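Local coordinates for lectin 2 (Agrocybe aegerita, PDB 4TQJ), which binds carbohydrates as a lectin that specifically recognises non-reducing terminal N-acetylglucosamine, at the interface of chains A and B. Sequence-based numbering; all coordinates share one arbitrary frame. Chains: chain A/B, Lectin 2.

The interface of chains A and B. Residues chain A 33, 35, 91; chain B 16, 18, 346-347.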
loop_
_atom_site.group_PDB
_atom_site.type_symbol
_atom_site.label_atom_id
_atom_site.label_comp_id
_atom_site.label_asym_id
_atom_site.label_seq_id
_atom_site.Cartn_x
_atom_site.Cartn_y
_atom_site.Cartn_z
ATOM N N ARG A 33 -1.282 10.629 1.639
ATOM C CA ARG A 33 -1.065 9.313 1.032
ATOM C C ARG A 33 -0.638 9.408 -0.441
ATOM O O ARG A 33 -1.348 9.977 -1.273
ATOM C CB ARG A 33 -2.314 8.441 1.178
ATOM C CG ARG A 33 -2.035 6.936 1.205
ATOM C CD ARG A 33 -1.923 6.337 -0.197
ATOM N NE ARG A 33 -2.033 4.877 -0.167
ATOM C CZ ARG A 33 -2.051 4.107 -1.250
ATOM N NH1 ARG A 33 -1.948 4.652 -2.458
ATOM N NH2 ARG A 33 -2.162 2.789 -1.129
ATOM N N ALA A 35 -0.709 8.933 -3.844
ATOM C CA ALA A 35 -1.874 8.456 -4.603
ATOM C C ALA A 35 -2.161 9.390 -5.767
ATOM O O ALA A 35 -1.576 10.461 -5.855
ATOM C CB ALA A 35 -3.108 8.357 -3.691
ATOM N N ASN A 91 -7.341 3.311 5.732
ATOM C CA ASN A 91 -7.219 4.770 5.816
ATOM C C ASN A 91 -7.935 5.445 6.979
ATOM O O ASN A 91 -8.491 6.534 6.817
ATOM C CB ASN A 91 -7.627 5.444 4.498
ATOM C CG ASN A 91 -6.936 6.788 4.297
ATOM O OD1 ASN A 91 -5.759 6.954 4.648
ATOM N ND2 ASN A 91 -7.660 7.754 3.744
ATOM N N ARG B 16 -13.146 1.205 0.994
ATOM C CA ARG B 16 -12.389 2.339 1.492
ATOM C C ARG B 16 -10.906 2.095 1.262
ATOM O O ARG B 16 -10.299 1.283 1.945
ATOM C CB ARG B 16 -12.675 2.593 2.970
ATOM C CG ARG B 16 -11.939 3.809 3.496
ATOM C CD ARG B 16 -12.467 4.287 4.843
ATOM N NE ARG B 16 -11.685 5.427 5.323
ATOM C CZ ARG B 16 -12.153 6.667 5.433
ATOM N NH1 ARG B 16 -13.412 6.929 5.113
ATOM N NH2 ARG B 16 -11.369 7.642 5.879
ATOM N N PHE B 18 -7.390 2.811 -1.880
ATOM C CA PHE B 18 -6.778 3.440 -3.037
ATOM C C PHE B 18 -6.522 2.393 -4.093
ATOM O O PHE B 18 -5.415 1.846 -4.171
ATOM C CB PHE B 18 -5.444 4.068 -2.637
ATOM C CG PHE B 18 -5.559 5.093 -1.549
ATOM C CD1 PHE B 18 -5.730 6.436 -1.860
ATOM C CD2 PHE B 18 -5.477 4.719 -0.217
ATOM C CE1 PHE B 18 -5.818 7.391 -0.858
ATOM C CE2 PHE B 18 -5.564 5.676 0.797
ATOM C CZ PHE B 18 -5.737 7.010 0.469
ATOM N N THR B 346 -9.418 7.191 -3.499
ATOM C CA THR B 346 -8.949 8.292 -2.664
ATOM C C THR B 346 -9.048 8.022 -1.159
ATOM O O THR B 346 -8.835 8.917 -0.355
ATOM C CB THR B 346 -9.695 9.610 -3.000
ATOM O OG1 THR B 346 -11.075 9.484 -2.651
ATOM C CG2 THR B 346 -9.596 9.928 -4.492
ATOM N N GLY B 347 -9.382 6.791 -0.792
ATOM C CA GLY B 347 -9.393 6.377 0.596
ATOM C C GLY B 347 -10.403 7.054 1.511
ATOM O O GLY B 347 -10.237 6.998 2.722
HETATM O O HOH W 1 -2.608 1.788 -3.719
#
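A:Asn91 ND2, the side-chain amide nitrogen, donates a hydrogen bond of 2.9 Å to the backbone carbonyl oxygen B:Gly347 O. The bond is nearly straight, and the acceptor lies close to the amide plane. From the acceptor's side, the donor sits above the carbonyl plane rather than on a lone pair. A:Asn91 is gripped a second time through its backbone. B:Arg16 NH2 donates to A:Asn91 O at 3.2 Å, with that oxygen at the edge of the guanidinium, in its plane. B:Gly347 O also lies over one face of this guanidinium. The nearly straight B:Arg16 side chain carries its guanidinium out to A:Asn91.

B:Phe18 is the main apolar element of the patch and has 85 Å² hidden by chain A. A:Arg33 lies along one face of its ring, with CD 3.8 Å from the ring centroid. The guanidinium continues this stack towards B:Phe18 CB, its plane only 12° from that of the ring. The bend at chi2 (-84°) turns the A:Arg33 chain along the ring. A:Ala35 CB lies on the same side, beyond the rim, 3.7 Å from B:Phe18 CD1. The A:Asn91 amide stands steeply to the ring near CE2. Within chain B, B:Gly347 N lies over the other face, towards the rim. The ring is thus sandwiched between its own chain and A:Arg33.

Water 1 adds a polar bridge. It lies at the guanidinium edge, 2.8 Å from A:Arg33 NH2, and also bonds to B:Phe18 O.

The patch occurs twice in the two-fold symmetric interface. It joins the two lectin copies of the deposited assembly and may support a dimer, although the structure alone does not prove one in solution.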